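Local coordinates for Sodium/calcium exchanger membrane region domain-containing protein (Archaeoglobus fulgidus, PDB 4KPP) that probably exchanges protons for calcium ions across the membrane, as a CAX-type member of the sodium/calcium exchanger family, at residues 144-147 and 148-152; 162-165 and 166-170; 284-287 and 288-292; 314-317 and 318-321. All coordinates share one frame; numbering follows the deposited sequence.

Contact 1: 144-147 and 148-152. With OLB ((2S)-2,3-dihydroxypropyl (9Z)-octadec-9-enoate), chain E.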
# COMPACT_ATOMS: atom_id res chain seq x y z
N PHE A 144 -10.37 0.74 -12.27
CA PHE A 144 -10.68 0.03 -11.04
C PHE A 144 -10.62 0.94 -9.82
O PHE A 144 -11.33 0.72 -8.84
CB PHE A 144 -9.77 -1.18 -10.86
CG PHE A 144 -10.22 -2.37 -11.63
CD1 PHE A 144 -11.24 -3.17 -11.15
CD2 PHE A 144 -9.65 -2.69 -12.85
CE1 PHE A 144 -11.68 -4.27 -11.86
CE2 PHE A 144 -10.08 -3.79 -13.57
CZ PHE A 144 -11.10 -4.58 -13.07
N LEU A 145 -9.78 1.96 -9.89
CA LEU A 145 -9.70 2.97 -8.84
C LEU A 145 -11.01 3.74 -8.78
O LEU A 145 -11.51 4.05 -7.70
CB LEU A 145 -8.54 3.92 -9.11
CG LEU A 145 -7.45 4.02 -8.04
CD1 LEU A 145 -7.30 2.71 -7.29
CD2 LEU A 145 -6.13 4.41 -8.70
N PHE A 146 -11.57 4.03 -9.94
CA PHE A 146 -12.83 4.76 -10.03
C PHE A 146 -13.99 3.93 -9.47
O PHE A 146 -14.82 4.45 -8.73
CB PHE A 146 -13.10 5.17 -11.47
CG PHE A 146 -14.20 6.18 -11.62
CD1 PHE A 146 -14.12 7.41 -10.97
CD2 PHE A 146 -15.31 5.92 -12.41
CE1 PHE A 146 -15.13 8.35 -11.11
CE2 PHE A 146 -16.32 6.86 -12.56
CZ PHE A 146 -16.23 8.07 -11.90
N LEU A 147 -14.03 2.65 -9.82
CA LEU A 147 -15.10 1.77 -9.34
C LEU A 147 -15.02 1.52 -7.84
O LEU A 147 -16.05 1.49 -7.15
CB LEU A 147 -15.08 0.43 -10.09
CG LEU A 147 -15.47 0.45 -11.56
CD1 LEU A 147 -15.75 -0.97 -12.04
CD2 LEU A 147 -16.67 1.36 -11.81
N ALA A 148 -13.81 1.33 -7.33
CA ALA A 148 -13.59 1.11 -5.91
C ALA A 148 -13.98 2.35 -5.11
O ALA A 148 -14.58 2.24 -4.04
CB ALA A 148 -12.14 0.75 -5.64
N THR A 149 -13.65 3.52 -5.65
CA THR A 149 -13.94 4.78 -4.97
C THR A 149 -15.44 5.06 -4.93
O THR A 149 -15.97 5.46 -3.90
CB THR A 149 -13.20 5.95 -5.64
OG1 THR A 149 -11.79 5.73 -5.54
CG2 THR A 149 -13.55 7.26 -4.96
N LEU A 150 -16.12 4.85 -6.05
CA LEU A 150 -17.57 5.01 -6.12
C LEU A 150 -18.26 4.07 -5.14
O LEU A 150 -19.25 4.44 -4.51
CB LEU A 150 -18.09 4.77 -7.54
CG LEU A 150 -17.68 5.80 -8.59
CD1 LEU A 150 -18.37 5.50 -9.91
CD2 LEU A 150 -18.00 7.21 -8.11
N TYR A 151 -17.73 2.86 -5.02
CA TYR A 151 -18.30 1.90 -4.08
C TYR A 151 -18.00 2.28 -2.64
O TYR A 151 -18.82 2.08 -1.75
CB TYR A 151 -17.81 0.48 -4.37
CG TYR A 151 -18.63 -0.57 -3.67
CD1 TYR A 151 -19.78 -1.08 -4.26
CD2 TYR A 151 -18.28 -1.03 -2.40
CE1 TYR A 151 -20.55 -2.04 -3.62
CE2 TYR A 151 -19.04 -1.98 -1.75
CZ TYR A 151 -20.17 -2.48 -2.36
OH TYR A 151 -20.93 -3.44 -1.72
N ALA A 152 -16.81 2.83 -2.41
CA ALA A 152 -16.39 3.21 -1.06
C ALA A 152 -17.21 4.38 -0.51
O ALA A 152 -17.31 4.56 0.70
CB ALA A 152 -14.90 3.54 -1.04
C1 OLB E . -24.54 -1.25 -3.90
C2 OLB E . -24.39 0.11 -4.49
C3 OLB E . -23.14 0.17 -5.30
C4 OLB E . -23.30 1.17 -6.39
C5 OLB E . -22.34 2.30 -6.19
O19 OLB E . -24.66 -2.22 -4.64
O20 OLB E . -24.56 -1.43 -2.54
C21 OLB E . -24.76 -2.69 -2.04
C22 OLB E . -24.26 -2.74 -0.63
O23 OLB E . -24.13 -1.45 -0.17
C24 OLB E . -25.23 -3.49 0.21
C6 OLB E . -21.00 1.91 -6.70
C7 OLB E . -21.06 1.71 -8.18
C8 OLB E . -19.68 1.73 -8.74
C9 OLB E . -18.91 0.56 -8.22
C10 OLB E . -19.01 -0.75 -8.93
C11 OLB E . -18.98 -2.02 -8.15
C12 OLB E . -19.40 -3.14 -9.04
C13 OLB E . -19.92 -4.28 -8.24
C14 OLB E . -21.23 -3.93 -7.63
C15 OLB E . -21.72 -5.10 -6.84
C16 OLB E . -22.95 -4.74 -6.07
C17 OLB E . -24.05 -4.40 -7.01
C18 OLB E . -25.29 -5.17 -6.66

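Contact 2: 162-165 and 166-170. With OLB ((2S)-2,3-dihydroxypropyl (9Z)-octadec-9-enoate), chain E.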
# COMPACT_ATOMS: atom_id res chain seq x y z
N SER A 162 -19.87 -4.44 5.25
CA SER A 162 -20.46 -5.78 5.35
C SER A 162 -19.59 -6.86 4.71
O SER A 162 -18.68 -6.56 3.94
CB SER A 162 -21.85 -5.78 4.71
OG SER A 162 -21.75 -5.62 3.31
N PRO A 163 -19.86 -8.14 5.04
CA PRO A 163 -19.22 -9.27 4.36
C PRO A 163 -19.40 -9.20 2.84
O PRO A 163 -18.53 -9.66 2.10
CB PRO A 163 -19.98 -10.48 4.92
CG PRO A 163 -20.36 -10.06 6.29
CD PRO A 163 -20.63 -8.58 6.22
N PHE A 164 -20.52 -8.63 2.39
CA PHE A 164 -20.77 -8.47 0.96
C PHE A 164 -19.88 -7.37 0.37
O PHE A 164 -19.39 -7.51 -0.75
CB PHE A 164 -22.24 -8.14 0.70
CG PHE A 164 -22.56 -7.96 -0.76
CD1 PHE A 164 -22.78 -9.06 -1.58
CD2 PHE A 164 -22.64 -6.69 -1.31
CE1 PHE A 164 -23.06 -8.89 -2.92
CE2 PHE A 164 -22.92 -6.52 -2.65
CZ PHE A 164 -23.14 -7.62 -3.46
N ASP A 165 -19.69 -6.30 1.13
CA ASP A 165 -18.77 -5.23 0.72
C ASP A 165 -17.39 -5.80 0.48
O ASP A 165 -16.75 -5.51 -0.53
CB ASP A 165 -18.68 -4.15 1.80
CG ASP A 165 -19.94 -3.30 1.88
OD1 ASP A 165 -20.65 -3.19 0.87
OD2 ASP A 165 -20.20 -2.74 2.97
N ALA A 166 -16.93 -6.62 1.42
CA ALA A 166 -15.62 -7.25 1.32
C ALA A 166 -15.56 -8.12 0.07
O ALA A 166 -14.55 -8.14 -0.63
CB ALA A 166 -15.33 -8.07 2.57
N LEU A 167 -16.65 -8.83 -0.20
CA LEU A 167 -16.76 -9.67 -1.39
C LEU A 167 -16.59 -8.84 -2.66
O LEU A 167 -15.92 -9.25 -3.60
CB LEU A 167 -18.11 -10.39 -1.41
CG LEU A 167 -18.14 -11.85 -1.87
CD1 LEU A 167 -19.57 -12.39 -1.82
CD2 LEU A 167 -17.56 -12.02 -3.26
N VAL A 168 -17.20 -7.66 -2.67
CA VAL A 168 -17.10 -6.75 -3.81
C VAL A 168 -15.67 -6.26 -4.01
O VAL A 168 -15.11 -6.38 -5.10
CB VAL A 168 -18.04 -5.53 -3.65
CG1 VAL A 168 -17.85 -4.56 -4.81
CG2 VAL A 168 -19.49 -5.99 -3.58
N PHE A 169 -15.08 -5.72 -2.94
CA PHE A 169 -13.71 -5.22 -2.98
C PHE A 169 -12.70 -6.28 -3.41
O PHE A 169 -11.80 -6.01 -4.20
CB PHE A 169 -13.31 -4.62 -1.63
CG PHE A 169 -13.93 -3.29 -1.35
CD1 PHE A 169 -13.64 -2.20 -2.15
CD2 PHE A 169 -14.79 -3.12 -0.28
CE1 PHE A 169 -14.20 -0.96 -1.90
CE2 PHE A 169 -15.36 -1.89 -0.02
CZ PHE A 169 -15.07 -0.81 -0.83
N VAL A 170 -12.86 -7.49 -2.88
CA VAL A 170 -11.99 -8.60 -3.27
C VAL A 170 -12.23 -8.99 -4.72
O VAL A 170 -11.29 -9.31 -5.45
CB VAL A 170 -12.17 -9.81 -2.32
CG1 VAL A 170 -11.45 -11.04 -2.88
CG2 VAL A 170 -11.65 -9.49 -0.93
C1 OLB E . -24.54 -1.25 -3.90
C2 OLB E . -24.39 0.11 -4.49
C3 OLB E . -23.14 0.17 -5.30
C4 OLB E . -23.30 1.17 -6.39
C5 OLB E . -22.34 2.30 -6.19
O19 OLB E . -24.66 -2.22 -4.64
O20 OLB E . -24.56 -1.43 -2.54
C21 OLB E . -24.76 -2.69 -2.04
C22 OLB E . -24.26 -2.74 -0.63
O23 OLB E . -24.13 -1.45 -0.17
C24 OLB E . -25.23 -3.49 0.21
C6 OLB E . -21.00 1.91 -6.70
C7 OLB E . -21.06 1.71 -8.18
C8 OLB E . -19.68 1.73 -8.74
C9 OLB E . -18.91 0.56 -8.22
C10 OLB E . -19.01 -0.75 -8.93
C11 OLB E . -18.98 -2.02 -8.15
C12 OLB E . -19.40 -3.14 -9.04
C13 OLB E . -19.92 -4.28 -8.24
C14 OLB E . -21.23 -3.93 -7.63
C15 OLB E . -21.72 -5.10 -6.84
C16 OLB E . -22.95 -4.74 -6.07
C17 OLB E . -24.05 -4.40 -7.01
C18 OLB E . -25.29 -5.17 -6.66

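Contact 3: 284-287 and 288-292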
# COMPACT_ATOMS: atom_id res chain seq x y z
N ASN A 284 -4.58 -2.11 -4.77
CA ASN A 284 -4.80 -3.21 -3.82
C ASN A 284 -5.16 -2.74 -2.42
O ASN A 284 -6.00 -3.34 -1.74
CB ASN A 284 -3.65 -4.23 -3.81
CG ASN A 284 -2.42 -3.74 -3.05
OD1 ASN A 284 -2.42 -3.67 -1.82
ND2 ASN A 284 -1.36 -3.43 -3.78
N GLN A 285 -4.54 -1.64 -1.98
CA GLN A 285 -4.82 -1.11 -0.65
C GLN A 285 -6.21 -0.48 -0.57
O GLN A 285 -6.77 -0.32 0.51
CB GLN A 285 -3.73 -0.13 -0.21
CG GLN A 285 -2.39 -0.81 0.03
CD GLN A 285 -1.31 0.14 0.50
OE1 GLN A 285 -1.31 0.58 1.65
NE2 GLN A 285 -0.37 0.45 -0.38
N TRP A 286 -6.76 -0.15 -1.73
CA TRP A 286 -8.07 0.49 -1.79
C TRP A 286 -9.12 -0.52 -2.26
O TRP A 286 -10.26 -0.16 -2.54
CB TRP A 286 -8.01 1.71 -2.71
CG TRP A 286 -9.18 2.66 -2.63
CD1 TRP A 286 -9.87 3.20 -3.68
CD2 TRP A 286 -9.78 3.19 -1.44
NE1 TRP A 286 -10.86 4.02 -3.22
CE2 TRP A 286 -10.83 4.04 -1.85
CE3 TRP A 286 -9.55 3.03 -0.07
CZ2 TRP A 286 -11.64 4.72 -0.95
CZ3 TRP A 286 -10.35 3.71 0.83
CH2 TRP A 286 -11.38 4.55 0.38
N THR A 287 -8.72 -1.79 -2.34
CA THR A 287 -9.63 -2.88 -2.71
C THR A 287 -9.43 -4.10 -1.80
O THR A 287 -10.22 -4.33 -0.89
CB THR A 287 -9.47 -3.31 -4.19
OG1 THR A 287 -8.09 -3.61 -4.46
CG2 THR A 287 -9.95 -2.21 -5.13
N LEU A 288 -8.37 -4.86 -2.07
CA LEU A 288 -8.07 -6.08 -1.32
C LEU A 288 -7.93 -5.83 0.18
O LEU A 288 -8.38 -6.64 1.00
CB LEU A 288 -6.81 -6.75 -1.86
CG LEU A 288 -6.42 -8.08 -1.20
CD1 LEU A 288 -7.42 -9.18 -1.53
CD2 LEU A 288 -5.01 -8.49 -1.59
N LEU A 289 -7.30 -4.71 0.54
CA LEU A 289 -7.06 -4.38 1.94
C LEU A 289 -8.37 -4.20 2.70
O LEU A 289 -8.52 -4.71 3.81
CB LEU A 289 -6.23 -3.10 2.05
CG LEU A 289 -5.14 -3.05 3.13
CD1 LEU A 289 -4.90 -1.61 3.59
CD2 LEU A 289 -5.44 -3.95 4.32
N ILE A 290 -9.31 -3.47 2.10
CA ILE A 290 -10.59 -3.23 2.74
C ILE A 290 -11.34 -4.55 2.95
O ILE A 290 -11.88 -4.80 4.02
CB ILE A 290 -11.47 -2.28 1.91
CG1 ILE A 290 -10.66 -1.07 1.45
CG2 ILE A 290 -12.69 -1.85 2.72
CD1 ILE A 290 -11.44 -0.06 0.64
N GLY A 291 -11.35 -5.38 1.91
CA GLY A 291 -11.97 -6.69 2.01
C GLY A 291 -11.31 -7.55 3.08
O GLY A 291 -11.99 -8.25 3.82
N THR A 292 -9.98 -7.47 3.15
CA THR A 292 -9.22 -8.28 4.09
C THR A 292 -9.57 -7.97 5.55
O THR A 292 -9.80 -8.89 6.34
CB THR A 292 -7.70 -8.12 3.88
OG1 THR A 292 -7.35 -8.57 2.57
CG2 THR A 292 -6.93 -8.94 4.90

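Contact 4: 314-317 and 318-321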
# COMPACT_ATOMS: atom_id res chain seq x y z
N SER A 314 -16.16 6.83 9.73
CA SER A 314 -16.94 7.10 8.53
C SER A 314 -16.43 8.34 7.82
O SER A 314 -16.34 8.38 6.59
CB SER A 314 -18.43 7.26 8.86
OG SER A 314 -18.95 6.08 9.45
N GLU A 315 -16.09 9.36 8.60
CA GLU A 315 -15.50 10.58 8.07
C GLU A 315 -14.14 10.28 7.45
O GLU A 315 -13.80 10.83 6.41
CB GLU A 315 -15.36 11.64 9.17
CG GLU A 315 -16.68 12.11 9.75
CD GLU A 315 -16.54 12.65 11.17
OE1 GLU A 315 -15.39 12.79 11.65
OE2 GLU A 315 -17.58 12.92 11.80
N GLU A 316 -13.38 9.39 8.09
CA GLU A 316 -12.07 9.01 7.58
C GLU A 316 -12.17 8.31 6.24
O GLU A 316 -11.38 8.58 5.33
CB GLU A 316 -11.33 8.12 8.58
CG GLU A 316 -10.95 8.80 9.89
CD GLU A 316 -9.91 9.89 9.71
OE1 GLU A 316 -9.84 10.78 10.58
OE2 GLU A 316 -9.16 9.86 8.71
N VAL A 317 -13.15 7.41 6.11
CA VAL A 317 -13.37 6.69 4.87
C VAL A 317 -13.84 7.64 3.78
O VAL A 317 -13.37 7.57 2.64
CB VAL A 317 -14.40 5.55 5.06
CG1 VAL A 317 -14.83 4.97 3.71
CG2 VAL A 317 -13.82 4.46 5.95
N LEU A 318 -14.75 8.54 4.14
CA LEU A 318 -15.25 9.56 3.22
C LEU A 318 -14.11 10.45 2.72
O LEU A 318 -14.01 10.74 1.53
CB LEU A 318 -16.33 10.40 3.90
CG LEU A 318 -16.81 11.67 3.20
CD1 LEU A 318 -17.39 11.35 1.83
CD2 LEU A 318 -17.82 12.41 4.06
N LEU A 319 -13.26 10.86 3.65
CA LEU A 319 -12.10 11.70 3.33
C LEU A 319 -11.17 10.95 2.39
O LEU A 319 -10.66 11.52 1.43
CB LEU A 319 -11.35 12.06 4.62
CG LEU A 319 -10.63 13.41 4.76
CD1 LEU A 319 -9.78 13.41 6.02
CD2 LEU A 319 -9.77 13.76 3.55
N THR A 320 -10.97 9.66 2.67
CA THR A 320 -10.08 8.83 1.87
C THR A 320 -10.64 8.61 0.48
O THR A 320 -9.91 8.65 -0.51
CB THR A 320 -9.84 7.46 2.54
OG1 THR A 320 -9.46 7.65 3.91
CG2 THR A 320 -8.75 6.70 1.81
N ALA A 321 -11.95 8.39 0.41
CA ALA A 321 -12.63 8.23 -0.87
C ALA A 321 -12.56 9.52 -1.67
O ALA A 321 -12.37 9.50 -2.89
CB ALA A 321 -14.07 7.82 -0.65

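Contact 1: 144-147 and 148-152
A methyl of Leu150, CD1, lies over one face of the Phe146 ring, 4.0 Å from its centroid, in a CH-pi contact between side chains one turn apart on the transmembrane helix 138-152. The methyl is offset toward the rim, and its nearest ring atom is Phe146 CE2 at 3.6 Å from Leu150 CD1. The two side chains cross obliquely: CG of Phe146 stands anti to the backbone N (chi1 -167°), whereas CG of Leu150 is anti to its carbonyl carbon and leans back toward the preceding turn. Beyond Leu150, Phe146 also packs on Leu325 and Val328 of helix 311-331.

A second side chain turns back onto the backbone. Thr149 OG1 donates to Leu145 O over 2.8 Å, and Thr149 N reaches the same oxygen over 3.0 Å from the opposite face of the carbonyl plane. One residue thus grips Leu145 O twice, and the OG1 bond holds the rotation of the threonine side chain. Trp286 NE1 is bonded to Thr149 OG1 as well, which ties this helix to the second exchanger region.

Another flank meets the bound monoolein. Tyr151 OH is hydrogen-bonded to Asp165 OD1 on helix 163-182, which steadies the ring beside the lipid, with Tyr151 CD1 3.7 Å from OLB C3. Leu150 CB comes within 3.6 Å of OLB C8, and Leu147 O, the acceptor for Tyr151 N, lies 3.2 Å from OLB C9.

Contact 2: 162-165 and 166-170
Phe164 and Val168 meet at a slant, with Val168 CG2 3.6 Å from Phe164 CE2. With its CG anti to the backbone N (chi1 180°), the Phe164 ring is carried to where this methyl meets it, and the residue lies on the surface; CG2 of Val168, anti to its own carbonyl carbon, is aimed back down the helix at the ring. From another direction the lipid chain arrives at the edge of the same ring, in its plane, with OLB C16 3.9 Å from Phe164 CE2. The other Val168 methyl, CG1, is 4.0 Å from OLB C13, and both side chains line the tail end of the monoolein.

These residues form the first turns of helix 163-182, which opens with a capping box: Asp165 N donates to Ser162 OG over 3.1 Å, and Ser162 N returns a bond to Asp165 OD2 over 2.9 Å. This second donor comes from above the carboxylate plane, 40° out of it. Asp165 OD2 also forms a salt bridge with Lys158, so the cap and a neighbouring charge together hold the carboxylate in place.

On the inward side, Phe169 folds back over the turn below, bringing its CD2 to 3.1 Å from Asp165 O, the same oxygen that accepts the almost straight bond from Phe169 N (174°). The Phe169 ring further meets Tyr151 edge-to-face, while Ala166, small and buried, fits against Ala294 and Ile295 of helix 288-299.

Contact 3: 284-287 and 288-292
The Trp286 indole carries the Ile290 CD1 methyl 3.6 Å above its plane, out toward the rim of the six-membered ring, where Trp286 CE3 is 3.7 Å from Ile290 CD1. Lys282 makes a cation-pi contact with the same indole, and Met104 and Asn108 of helix 96-127 touch it too. Ile290 CD1 also rests 3.4 Å from Trp286 O, while the other branch of this residue, CG2, packs against the Phe169 ring of helix 163-182.

The helix breaks at Trp286 and Thr287: helix 271-285 ends before them and helix 288-299 begins after them, consistent with the interrupted helices known in this exchanger family. Asn284 O spans the break, accepting from Leu289 N over 3.0 Å and from Thr287 N over 3.2 Å. An alanine at Ile290 lacks both branches, which would probably open a gap between the indole and Phe169 beside the break. The new helix starts from the N-cap position of Thr287, whose carbonyl O accepts from Gly291 N in the carbonyl plane. With chi1 at 53°, OG1 of Thr287 sits between its backbone N and carbonyl carbon, and it is hydrogen-bonded to Val283 O.

Contact 4: 314-317 and 318-321
Thr320 OG1 donates a short hydrogen bond to Glu316 O, 2.6 Å, within helix 311-331. Its torsion (chi1 -51°) folds the hydroxyl back alongside the backbone N, and Thr320 N reaches the same oxygen over 2.9 Å from the other face of the carbonyl plane. One buried carbonyl therefore satisfies two donors of a single residue. One residue on, Ala321 N donates to Val317 O over 2.8 Å. The Thr320 methyl CG2 leans on the Trp286 indole, and Thr320 OG1 is also hydrogen-bonded to Arg109 NH1 of helix 96-127.

The partly exposed side is bound more loosely, for no side chain there is hydrogen-bonded across the two segments. Leu318 meets the preceding turn through CB only, 3.4 Å from Ser314 O. The leucine packs on Phe153 and Pro156, and Glu315 OE1 forms a salt bridge with Arg360 NH1.

A valine in place of Thr320 has no hydroxyl, which would probably leave Glu316 O to the backbone N-H and Arg109 NH1 without this acceptor. Arg109 also pairs through NH2 with Glu316 OE2, and Arg312 NE takes the other carboxylate oxygen, OE1. The buried glutamate is thus likely to stay ionised, its charge balanced by two arginines, one of which binds this helix to its neighbour.

Overall arrangement
All four contacts are local, three within helix turns and one across a break, yet they differ with depth. Contact 3, the break, about 9 Å from the chain centre, lies deepest, with buried amides and an indole held by hydrogen bonds; its Trp286 touches contact 4 in the same exchanger region and contact 1 in the other. Contact 1 is largely buried but shares a lipid-facing flank with contact 2, which lies farthest from the centre and is the one with surface-exposed residues. Contacts 1 and 4 both use a threonine that doubles a backbone bond, but the glutamates of contact 4 form salt bridges with arginines whereas contact 1 is mostly apolar. Contacts 2 and 4 do not touch, their nearest atoms being about 7 Å apart.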